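PDB 5GT5: pectate lyase from Paenibacillus sp. 0602, which catalyses the eliminative cleavage of polygalacturonate and probably also of partly methylated pectin, most likely at internal bonds and with calcium as cofactor. Local coordinates for residues A[137-140]-A[141-144]; A[230-233]-A[234-237]; A[303-306]-A[307-310]; A[370-373]-A[374-378]; A[418-421]-A[422-426]. The protein carries 1 engineered substitution. All blocks are in the same frame, centred on the assembly; numbering follows the deposited sequence.

Interaction 1: A[137-140]-A[141-144]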
loop_
_atom_site.group_PDB
_atom_site.type_symbol
_atom_site.label_atom_id
_atom_site.label_comp_id
_atom_site.label_asym_id
_atom_site.label_seq_id
_atom_site.Cartn_x
_atom_site.Cartn_y
_atom_site.Cartn_z
ATOM N N GLU A 137 -15.140 27.959 -13.728
ATOM C CA GLU A 137 -16.110 28.960 -14.191
ATOM C C GLU A 137 -16.582 29.741 -12.987
ATOM O O GLU A 137 -16.379 29.331 -11.860
ATOM C CB GLU A 137 -17.277 28.320 -14.952
ATOM C CG GLU A 137 -18.215 27.501 -14.057
ATOM C CD GLU A 137 -19.455 27.048 -14.798
ATOM O OE1 GLU A 137 -19.495 27.185 -16.053
ATOM O OE2 GLU A 137 -20.385 26.554 -14.126
ATOM N N TRP A 138 -17.162 30.905 -13.257
ATOM C CA TRP A 138 -17.702 31.788 -12.231
ATOM C C TRP A 138 -18.884 31.140 -11.503
ATOM O O TRP A 138 -19.717 30.462 -12.106
ATOM C CB TRP A 138 -18.110 33.082 -12.952
ATOM C CG TRP A 138 -18.819 34.121 -12.107
ATOM C CD1 TRP A 138 -20.171 34.280 -11.974
ATOM C CD2 TRP A 138 -18.208 35.160 -11.317
ATOM N NE1 TRP A 138 -20.440 35.358 -11.157
ATOM C CE2 TRP A 138 -19.256 35.917 -10.743
ATOM C CE3 TRP A 138 -16.885 35.532 -11.062
ATOM C CZ2 TRP A 138 -19.025 37.010 -9.898
ATOM C CZ3 TRP A 138 -16.637 36.652 -10.231
ATOM C CH2 TRP A 138 -17.713 37.367 -9.652
ATOM N N ASP A 139 -18.956 31.373 -10.201
ATOM C CA ASP A 139 -20.038 30.801 -9.407
ATOM C C ASP A 139 -21.146 31.797 -9.050
ATOM O O ASP A 139 -20.992 32.588 -8.105
ATOM C CB ASP A 139 -19.482 30.226 -8.115
ATOM C CG ASP A 139 -20.558 29.768 -7.187
ATOM O OD1 ASP A 139 -21.661 29.363 -7.661
ATOM O OD2 ASP A 139 -20.325 29.835 -5.946
ATOM N N GLU A 140 -22.270 31.719 -9.764
ATOM C CA GLU A 140 -23.488 32.379 -9.314
ATOM C C GLU A 140 -24.316 31.512 -8.369
ATOM O O GLU A 140 -24.868 32.030 -7.371
ATOM C CB GLU A 140 -24.354 32.767 -10.496
ATOM C CG GLU A 140 -23.776 33.903 -11.333
ATOM C CD GLU A 140 -23.945 35.279 -10.700
ATOM O OE1 GLU A 140 -24.906 35.481 -9.895
ATOM O OE2 GLU A 140 -23.121 36.186 -11.017
ATOM N N SER A 141 -24.423 30.215 -8.665
ATOM C CA SER A 141 -25.347 29.331 -7.950
ATOM C C SER A 141 -25.155 29.311 -6.448
ATOM O O SER A 141 -26.138 29.343 -5.678
ATOM C CB SER A 141 -25.226 27.910 -8.516
ATOM O OG SER A 141 -26.165 27.053 -7.893
ATOM N N THR A 142 -23.901 29.276 -6.011
ATOM C CA THR A 142 -23.612 29.284 -4.582
ATOM C C THR A 142 -22.906 30.548 -4.097
ATOM O O THR A 142 -22.202 30.530 -3.081
ATOM C CB THR A 142 -22.901 27.988 -4.112
ATOM O OG1 THR A 142 -21.685 27.773 -4.847
ATOM C CG2 THR A 142 -23.786 26.781 -4.364
ATOM N N LYS A 143 -23.120 31.632 -4.850
ATOM C CA LYS A 143 -22.865 32.992 -4.353
ATOM C C LYS A 143 -21.432 33.206 -3.924
ATOM O O LYS A 143 -21.153 33.934 -2.974
ATOM C CB LYS A 143 -23.842 33.337 -3.215
ATOM C CG LYS A 143 -25.312 33.351 -3.675
ATOM C CD LYS A 143 -26.249 33.778 -2.569
ATOM C CE LYS A 143 -27.687 33.513 -2.964
ATOM N NZ LYS A 143 -28.055 34.275 -4.177
ATOM N N GLY A 144 -20.509 32.595 -4.656
ATOM C CA GLY A 144 -19.105 32.735 -4.374
ATOM C C GLY A 144 -18.487 31.626 -3.552
ATOM O O GLY A 144 -17.263 31.622 -3.378
#
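A type I beta turn from E140 to K143, in the long loop between strands 131-133 and 154-157, is braced by the carboxylate of D139, the residue just before it. The turn closes through K143 N to E140 O (3.1 Å). D139 and T142 carry the side-chain part and cross at about a right angle. CG of D139 stands trans to the backbone N (chi1 173°), which carries both carboxylate oxygens over the turn. D139 OD1 takes the amide of T142 at 2.8 Å, an almost straight bond on the syn side. D139 OD2 receives the hydroxyl of T142, OG1 at 2.7 Å, also on the syn side but 32° out of the carboxylate plane. The same OD2 takes a weak bond from G144 N (3.1 Å) and a further hydrogen bond from Y146 N, so the buried carboxylate is gripped by several donors. T142 OG1 in turn accepts from D147 N, which ties the turn to the chain that follows. At G144 the backbone angles would jam a side chain against the carbonyl before it. E140 has other partners: its OE2 meets W138 NE1 at 2.8 Å, in the plane of the indole but above that of the carboxylate, and E140 CG lies at the indole edge. T142 is about 10 Å, side chain to side chain, from D174, a likely calcium ligand. E140 also accepts from M220 N and Y221 N at the start of helix 219-225, while W138 packs against that helix and against helices 203-212 and 233-241.

Interaction 2: A[230-233]-A[234-237]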
loop_
_atom_site.group_PDB
_atom_site.type_symbol
_atom_site.label_atom_id
_atom_site.label_comp_id
_atom_site.label_asym_id
_atom_site.label_seq_id
_atom_site.Cartn_x
_atom_site.Cartn_y
_atom_site.Cartn_z
ATOM N N GLY A 230 -19.105 48.843 -6.535
ATOM C CA GLY A 230 -18.206 49.703 -7.303
ATOM C C GLY A 230 -16.955 49.042 -7.847
ATOM O O GLY A 230 -15.982 49.729 -8.169
ATOM N N LEU A 231 -16.959 47.713 -7.940
ATOM C CA LEU A 231 -15.822 47.042 -8.577
ATOM C C LEU A 231 -15.874 47.205 -10.075
ATOM O O LEU A 231 -16.931 47.084 -10.691
ATOM C CB LEU A 231 -15.853 45.550 -8.257
ATOM C CG LEU A 231 -15.421 45.245 -6.820
ATOM C CD1 LEU A 231 -15.953 43.847 -6.392
ATOM C CD2 LEU A 231 -13.899 45.306 -6.631
ATOM N N SER A 232 -14.714 47.440 -10.673
ATOM C CA SER A 232 -14.636 47.466 -12.130
ATOM C C SER A 232 -14.527 46.041 -12.701
ATOM O O SER A 232 -14.234 45.074 -11.998
ATOM C CB SER A 232 -13.425 48.293 -12.565
ATOM O OG SER A 232 -12.224 47.612 -12.239
ATOM N N LYS A 233 -14.771 45.885 -13.996
ATOM C CA LYS A 233 -14.531 44.599 -14.646
ATOM C C LYS A 233 -13.092 44.146 -14.452
ATOM O O LYS A 233 -12.843 42.986 -14.132
ATOM C CB LYS A 233 -14.879 44.724 -16.136
ATOM C CG LYS A 233 -14.492 43.584 -17.027
ATOM C CD LYS A 233 -14.833 43.921 -18.492
ATOM C CE LYS A 233 -14.099 45.184 -18.949
ATOM N NZ LYS A 233 -14.802 45.915 -20.057
ATOM N N GLU A 234 -12.152 45.067 -14.595
ATOM C CA GLU A 234 -10.752 44.785 -14.385
ATOM C C GLU A 234 -10.489 44.334 -12.950
ATOM O O GLU A 234 -9.737 43.387 -12.745
ATOM C CB GLU A 234 -9.908 46.009 -14.751
ATOM C CG GLU A 234 -9.986 46.363 -16.251
ATOM C CD GLU A 234 -11.231 47.227 -16.692
ATOM O OE1 GLU A 234 -12.064 47.698 -15.849
ATOM O OE2 GLU A 234 -11.347 47.456 -17.930
ATOM N N ASP A 235 -11.122 44.979 -11.969
ATOM C CA ASP A 235 -10.983 44.579 -10.570
ATOM C C ASP A 235 -11.434 43.155 -10.402
ATOM O O ASP A 235 -10.772 42.362 -9.718
ATOM C CB ASP A 235 -11.857 45.444 -9.663
ATOM C CG ASP A 235 -11.320 46.846 -9.451
ATOM O OD1 ASP A 235 -10.110 47.128 -9.619
ATOM O OD2 ASP A 235 -12.167 47.690 -9.076
ATOM N N ILE A 236 -12.579 42.821 -10.993
ATOM C CA ILE A 236 -13.124 41.464 -10.816
ATOM C C ILE A 236 -12.243 40.411 -11.493
ATOM O O ILE A 236 -11.999 39.348 -10.928
ATOM C CB ILE A 236 -14.599 41.405 -11.226
ATOM C CG1 ILE A 236 -15.423 42.349 -10.312
ATOM C CG2 ILE A 236 -15.142 39.956 -11.267
ATOM C CD1 ILE A 236 -16.857 42.507 -10.794
ATOM N N ILE A 237 -11.698 40.719 -12.659
ATOM C CA ILE A 237 -10.748 39.802 -13.268
ATOM C C ILE A 237 -9.514 39.610 -12.361
ATOM O O ILE A 237 -9.070 38.470 -12.145
ATOM C CB ILE A 237 -10.335 40.352 -14.636
ATOM C CG1 ILE A 237 -11.494 40.195 -15.617
ATOM C CG2 ILE A 237 -9.077 39.670 -15.160
ATOM C CD1 ILE A 237 -11.301 41.054 -16.867
HETATM O O HOH W 1 -15.385 48.274 -15.727
#
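S232 and D235 bond to each other both ways, and one bond meets its acceptor out of plane: the amide of S232 points almost straight (173°) at D235 OD2, 3.0 Å away, but from above the carboxylate plane (40° out of it). In return S232 OG accepts from D235 N at 2.9 Å. A chi1 of 70° sets this hydroxyl oxygen over the first turn, where the amide of D235 can use it. The two bonds make a capping box at the start of helix 233-241, with S232 as N-cap. Outside the box, L231 CB lies 3.8 Å from I236 CG1, the pairing of a hydrophobic staple, and L231 CD2 rests on D235 CB (3.7 Å). D235 OD1 forms a salt bridge with R303. With an alanine in place of D235, S232 N would probably lose its side-chain acceptor and R303 its carboxylate mate. K233 N donates to a water 3.0 Å away, which makes a weak bond to E234 OE1. I236 N and I237 N bond back to S232 O and K233 O, opening the helical ladder. On the buried side I236 packs against Y221 and L224 of helix 219-225 and against W138.

Interaction 3: A[303-306]-A[307-310]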
loop_
_atom_site.group_PDB
_atom_site.type_symbol
_atom_site.label_atom_id
_atom_site.label_comp_id
_atom_site.label_asym_id
_atom_site.label_seq_id
_atom_site.Cartn_x
_atom_site.Cartn_y
_atom_site.Cartn_z
ATOM N N ARG A 303 -7.676 46.230 -4.056
ATOM C CA ARG A 303 -8.812 46.754 -4.818
ATOM C C ARG A 303 -10.110 46.681 -4.046
ATOM O O ARG A 303 -11.108 47.281 -4.474
ATOM C CB ARG A 303 -8.950 46.001 -6.167
ATOM C CG ARG A 303 -7.705 46.033 -7.054
ATOM C CD ARG A 303 -7.868 45.023 -8.183
ATOM N NE ARG A 303 -6.700 44.965 -9.060
ATOM C CZ ARG A 303 -6.654 45.503 -10.285
ATOM N NH1 ARG A 303 -7.701 46.140 -10.786
ATOM N NH2 ARG A 303 -5.557 45.363 -11.008
ATOM N N ILE A 304 -10.131 45.972 -2.913
ATOM C CA ILE A 304 -11.354 45.898 -2.123
ATOM C C ILE A 304 -11.152 46.652 -0.817
ATOM O O ILE A 304 -10.451 46.185 0.059
ATOM C CB ILE A 304 -11.803 44.448 -1.800
ATOM C CG1 ILE A 304 -11.867 43.591 -3.063
ATOM C CG2 ILE A 304 -13.175 44.459 -1.115
ATOM C CD1 ILE A 304 -12.147 42.073 -2.783
ATOM N N THR A 305 -11.754 47.830 -0.696
ATOM C CA THR A 305 -11.634 48.567 0.544
ATOM C C THR A 305 -12.576 47.993 1.589
ATOM O O THR A 305 -13.451 47.180 1.276
ATOM C CB THR A 305 -11.973 50.047 0.357
ATOM O OG1 THR A 305 -13.376 50.174 0.065
ATOM C CG2 THR A 305 -11.130 50.675 -0.753
ATOM N N SER A 306 -12.416 48.427 2.836
ATOM C CA SER A 306 -13.255 47.938 3.915
ATOM C C SER A 306 -14.736 48.130 3.632
ATOM O O SER A 306 -15.533 47.229 3.868
ATOM C CB SER A 306 -12.889 48.602 5.251
ATOM O OG SER A 306 -11.522 48.397 5.538
ATOM N N GLY A 307 -15.110 49.305 3.131
ATOM C CA GLY A 307 -16.510 49.558 2.842
ATOM C C GLY A 307 -17.038 48.716 1.694
ATOM O O GLY A 307 -18.198 48.297 1.698
ATOM N N MET A 308 -16.191 48.460 0.701
ATOM C CA MET A 308 -16.577 47.550 -0.363
ATOM C C MET A 308 -16.808 46.128 0.140
ATOM O O MET A 308 -17.810 45.482 -0.216
ATOM C CB MET A 308 -15.516 47.575 -1.463
ATOM C CG MET A 308 -15.450 48.931 -2.168
ATOM S SD MET A 308 -13.966 49.061 -3.174
ATOM C CE MET A 308 -14.417 48.014 -4.555
ATOM N N ALA A 309 -15.898 45.657 0.976
ATOM C CA ALA A 309 -16.044 44.327 1.546
ATOM C C ALA A 309 -17.327 44.174 2.348
ATOM O O ALA A 309 -18.014 43.159 2.259
ATOM C CB ALA A 309 -14.825 43.998 2.393
ATOM N N ALA A 310 -17.673 45.203 3.129
ATOM C CA ALA A 310 -18.896 45.159 3.915
ATOM C C ALA A 310 -20.136 45.098 3.033
ATOM O O ALA A 310 -21.084 44.341 3.314
ATOM C CB ALA A 310 -18.963 46.367 4.862
HETATM O O HOH W 2 -13.886 51.856 2.833
#
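T305 and M308 cross at a slant, with the methionine chain passing close by the threonine hydroxyl. M308 CG lies 3.3 Å from T305 OG1, and the sulfur beyond it comes near the backbone of T305. There T305 N points nearly straight (171°) at M308 SD across 3.5 Å, a weak bond to a soft acceptor. T305 OG1, held between its own N and carbonyl carbon by a chi1 of 68°, receives M308 N at 3.4 Å, again weakly. The bend at the end of the methionine (chi3 75°) takes CE to R303 O, 3.4 Å away. I304 adds an apolar contact by one branch: its CG2 touches M308 CB and A309 CB, both at 3.9 Å. A water accepts from G307 N at 2.8 Å and makes a weak bond with T305 OG1, serving an amide of the first turn. Replacing M308 by an alanine would probably leave T305 N without its sulfur acceptor and open a gap beside the carbonyl of R303. R303 reaches D235 in a salt bridge and I304 packs on I239, two residues of helix 233-241. A309 N and A310 N bond back to T305 O and S306 O. The two weak bonds between T305 and M308 form a capping box at the N-terminus of helix 306-314, with T305 as N-cap and a methionine sulfur in the returning acceptor position.

Interaction 4: A[370-373]-A[374-378]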
loop_
_atom_site.group_PDB
_atom_site.type_symbol
_atom_site.label_atom_id
_atom_site.label_comp_id
_atom_site.label_asym_id
_atom_site.label_seq_id
_atom_site.Cartn_x
_atom_site.Cartn_y
_atom_site.Cartn_z
ATOM N N ILE A 370 11.720 30.826 4.822
ATOM C CA ILE A 370 11.756 32.246 4.518
ATOM C C ILE A 370 10.344 32.778 4.350
ATOM O O ILE A 370 9.547 32.191 3.614
ATOM C CB ILE A 370 12.602 32.467 3.242
ATOM C CG1 ILE A 370 14.060 32.087 3.545
ATOM C CG2 ILE A 370 12.504 33.911 2.738
ATOM C CD1 ILE A 370 14.983 32.099 2.290
ATOM N N TYR A 371 10.035 33.870 5.047
ATOM C CA TYR A 371 8.709 34.455 5.027
ATOM C C TYR A 371 8.793 35.951 4.791
ATOM O O TYR A 371 9.670 36.636 5.349
ATOM C CB TYR A 371 8.003 34.177 6.356
ATOM C CG TYR A 371 6.634 34.762 6.452
ATOM C CD1 TYR A 371 5.550 34.164 5.805
ATOM C CD2 TYR A 371 6.418 35.931 7.170
ATOM C CE1 TYR A 371 4.263 34.730 5.905
ATOM C CE2 TYR A 371 5.162 36.511 7.265
ATOM C CZ TYR A 371 4.082 35.906 6.632
ATOM O OH TYR A 371 2.840 36.478 6.751
ATOM N N SER A 372 7.876 36.472 3.983
ATOM C CA SER A 372 7.781 37.912 3.724
ATOM C C SER A 372 6.322 38.293 3.565
ATOM O O SER A 372 5.576 37.603 2.876
ATOM C CB SER A 372 8.560 38.274 2.464
ATOM O OG SER A 372 8.418 39.662 2.168
ATOM N N LEU A 373 5.911 39.382 4.219
ATOM C CA LEU A 373 4.556 39.895 4.069
ATOM C C LEU A 373 4.655 41.409 3.925
ATOM O O LEU A 373 5.141 42.096 4.840
ATOM C CB LEU A 373 3.673 39.545 5.286
ATOM C CG LEU A 373 2.218 40.050 5.187
ATOM C CD1 LEU A 373 1.494 39.329 4.043
ATOM C CD2 LEU A 373 1.447 39.870 6.508
ATOM N N ASP A 374 4.203 41.926 2.789
ATOM C CA ASP A 374 4.203 43.373 2.545
ATOM C C ASP A 374 5.591 43.965 2.756
ATOM O O ASP A 374 5.734 45.023 3.369
ATOM C CB ASP A 374 3.176 44.075 3.436
ATOM C CG ASP A 374 1.764 43.552 3.242
ATOM O OD1 ASP A 374 1.405 43.184 2.106
ATOM O OD2 ASP A 374 1.017 43.501 4.234
ATOM N N GLY A 375 6.609 43.260 2.285
ATOM C CA GLY A 375 7.976 43.738 2.368
ATOM C C GLY A 375 8.779 43.318 3.576
ATOM O O GLY A 375 9.982 43.602 3.641
ATOM N N SER A 376 8.154 42.612 4.517
ATOM C CA SER A 376 8.878 42.156 5.692
ATOM C C SER A 376 9.876 41.073 5.332
ATOM O O SER A 376 9.904 40.569 4.211
ATOM C CB SER A 376 7.915 41.636 6.756
ATOM O OG SER A 376 7.431 40.346 6.421
ATOM N N SER A 377 10.702 40.702 6.300
ATOM C CA SER A 377 11.667 39.640 6.082
ATOM C C SER A 377 11.924 38.837 7.354
ATOM O O SER A 377 12.284 39.399 8.393
ATOM C CB SER A 377 12.971 40.230 5.539
ATOM O OG SER A 377 13.899 39.201 5.275
ATOM N N PHE A 378 11.713 37.527 7.280
ATOM C CA PHE A 378 11.941 36.618 8.375
ATOM C C PHE A 378 12.482 35.327 7.816
ATOM O O PHE A 378 12.094 34.885 6.729
ATOM C CB PHE A 378 10.630 36.356 9.147
ATOM C CG PHE A 378 10.753 35.342 10.265
ATOM C CD1 PHE A 378 11.222 35.719 11.524
ATOM C CD2 PHE A 378 10.387 34.014 10.070
ATOM C CE1 PHE A 378 11.318 34.803 12.554
ATOM C CE2 PHE A 378 10.470 33.098 11.116
ATOM C CZ PHE A 378 10.940 33.492 12.359
HETATM O O HOH W 3 12.516 37.097 4.130
HETATM O O HOH W 4 6.472 40.863 0.595
#
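The F378 ring meets Y371 at its edge: Y371 CB lies close to the ring plane, and the two CB atoms are 4.4 Å apart. The side chains of Y371 and F378 leave the strands on the same face, each with CG trans to its backbone N, and both touch P388; Y371 OH bonds to V344 O. Their backbones form an antiparallel hydrogen-bonded pair, Y371 N to F378 O at 2.8 Å and F378 N to Y371 O at 2.9 Å. This is a beta hairpin, joining strand 369-372 of the parallel beta-helix to strand 378-380 through a type I' turn from L373 to S376. S376 N closes the turn on L373 O at 3.1 Å. Two serines replace the backbone bond that would normally go from L373 N to S376 O. S376 OG, placed by a chi1 of 76°, accepts from L373 N at 2.8 Å, while S372 OG gives its proton to S376 O at 2.7 Å. S372 OG also accepts from a water, and that water takes G375 N, bridging across the turn. G375 has backbone angles at which a CB would strike the preceding carbonyl. In the turn L373 and D374 lie side by side, L373 CG 3.8 Å from D374 OD2. That carboxylate oxygen makes a salt bridge with R298, and D374 N bonds to D343 OD1 in a loop nearby.

Interaction 5: A[418-421]-A[422-426]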
loop_
_atom_site.group_PDB
_atom_site.type_symbol
_atom_site.label_atom_id
_atom_site.label_comp_id
_atom_site.label_asym_id
_atom_site.label_seq_id
_atom_site.Cartn_x
_atom_site.Cartn_y
_atom_site.Cartn_z
ATOM N N THR A 418 17.806 29.799 -2.303
ATOM C CA THR A 418 17.991 29.699 -3.755
ATOM C C THR A 418 16.839 28.949 -4.412
ATOM O O THR A 418 16.877 28.610 -5.597
ATOM C CB THR A 418 19.342 29.044 -4.066
ATOM O OG1 THR A 418 19.447 27.792 -3.379
ATOM C CG2 THR A 418 20.495 29.962 -3.645
ATOM N N LEU A 419 15.795 28.699 -3.632
ATOM C CA LEU A 419 14.708 27.834 -4.096
ATOM C C LEU A 419 13.845 28.505 -5.161
ATOM O O LEU A 419 13.434 27.865 -6.127
ATOM C CB LEU A 419 13.841 27.446 -2.894
ATOM C CG LEU A 419 12.754 26.403 -3.172
ATOM C CD1 LEU A 419 13.368 25.093 -3.535
ATOM C CD2 LEU A 419 11.865 26.208 -1.947
ATOM N N ASN A 420 13.564 29.799 -5.007
ATOM C CA ASN A 420 12.775 30.472 -6.027
ATOM C C ASN A 420 13.444 30.460 -7.379
ATOM O O ASN A 420 12.793 30.188 -8.404
ATOM C CB ASN A 420 12.456 31.913 -5.637
ATOM C CG ASN A 420 11.310 32.475 -6.446
ATOM O OD1 ASN A 420 10.146 32.244 -6.119
ATOM N ND2 ASN A 420 11.627 33.209 -7.513
ATOM N N ALA A 421 14.749 30.721 -7.395
ATOM C CA ALA A 421 15.500 30.681 -8.646
ATOM C C ALA A 421 15.469 29.283 -9.260
ATOM O O ALA A 421 15.273 29.132 -10.475
ATOM C CB ALA A 421 16.941 31.121 -8.417
ATOM N N ARG A 422 15.638 28.254 -8.432
ATOM C CA ARG A 422 15.643 26.870 -8.933
ATOM C C ARG A 422 14.301 26.449 -9.514
ATOM O O ARG A 422 14.251 25.852 -10.596
ATOM C CB ARG A 422 16.069 25.891 -7.830
ATOM C CG ARG A 422 16.033 24.397 -8.278
ATOM C CD ARG A 422 17.138 24.137 -9.306
ATOM N NE ARG A 422 17.114 22.787 -9.875
ATOM C CZ ARG A 422 16.349 22.416 -10.885
ATOM N NH1 ARG A 422 15.522 23.275 -11.456
ATOM N NH2 ARG A 422 16.428 21.152 -11.326
ATOM N N LEU A 423 13.221 26.742 -8.807
ATOM C CA LEU A 423 11.918 26.254 -9.236
ATOM C C LEU A 423 11.289 27.036 -10.367
ATOM O O LEU A 423 10.430 26.502 -11.060
ATOM C CB LEU A 423 10.951 26.222 -8.054
ATOM C CG LEU A 423 11.325 25.298 -6.887
ATOM C CD1 LEU A 423 10.134 25.202 -5.968
ATOM C CD2 LEU A 423 11.799 23.887 -7.324
ATOM N N THR A 424 11.709 28.293 -10.567
ATOM C CA THR A 424 11.148 29.107 -11.652
ATOM C C THR A 424 12.066 29.144 -12.876
ATOM O O THR A 424 11.782 29.842 -13.843
ATOM C CB THR A 424 10.831 30.554 -11.197
ATOM O OG1 THR A 424 12.055 31.232 -10.857
ATOM C CG2 THR A 424 9.896 30.550 -10.006
ATOM N N ALA A 425 13.156 28.380 -12.832
ATOM C CA ALA A 425 14.082 28.301 -13.976
ATOM C C ALA A 425 13.477 27.565 -15.162
ATOM O O ALA A 425 12.423 26.925 -15.055
ATOM C CB ALA A 425 15.381 27.634 -13.565
ATOM N N SER A 426 14.162 27.627 -16.301
ATOM C CA SER A 426 13.714 26.904 -17.485
ATOM C C SER A 426 13.622 25.399 -17.235
ATOM O O SER A 426 12.812 24.710 -17.872
ATOM C CB SER A 426 14.677 27.170 -18.657
ATOM O OG SER A 426 15.959 26.645 -18.360
#
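T424 turns its whole side chain back on N420, one helical turn earlier. Its CB lies 3.4 Å from N420 O. From there OG1 bonds to the same carbonyl oxygen at 2.8 Å, put there by a chi1 of 65° that holds it between the backbone N and the carbonyl carbon. The methyl CG2 leans past it, 3.3 Å from N420 O and 4.0 Å from N420 ND2. T424 N also bonds to N420 O, at 3.1 Å, so one oxygen is gripped by two donors, which reach it from opposite faces of the carbonyl plane. On another side of the helix L419 CD1 packs on L423 CG at 3.9 Å. These two leucines rest on I291 of strand 291-293, and L423 also on W190, H267 and V269 of the neighbouring strands. R422 touches W190 too; its guanidinium bonds to N427 O through NH1 and to Y7 OH through NH2. The backbone ladder runs through R422 N to T418 O and L423 N to L419 O. A threonine hydroxyl bonded to the carbonyl four residues back, as T424 to N420, is a familiar helix feature; the short helix 419-423 lies against the outer wall of the parallel beta-helix.

How the interactions relate
The five contacts follow one another along the chain without overlap. Interactions 1, 2 and 3 gather on one side of the chain's centre, among the helices and loops that project from the parallel beta-helix. W138 of interaction 1 packs on I236 of interaction 2. Interactions 2 and 3, centres about 12 Å apart, are joined by the salt bridge D235 OD1 to R303 NH1 (2.9 Å) and by L231 against M308, so the starts of helices 233-241 and 306-314 are linked. Interactions 4 and 5 come later, about 18 Å between centres without touching: the first holds a beta-helix strand, the second a helix packed on others, centred about 35 Å from interaction 1 across the chain's centre.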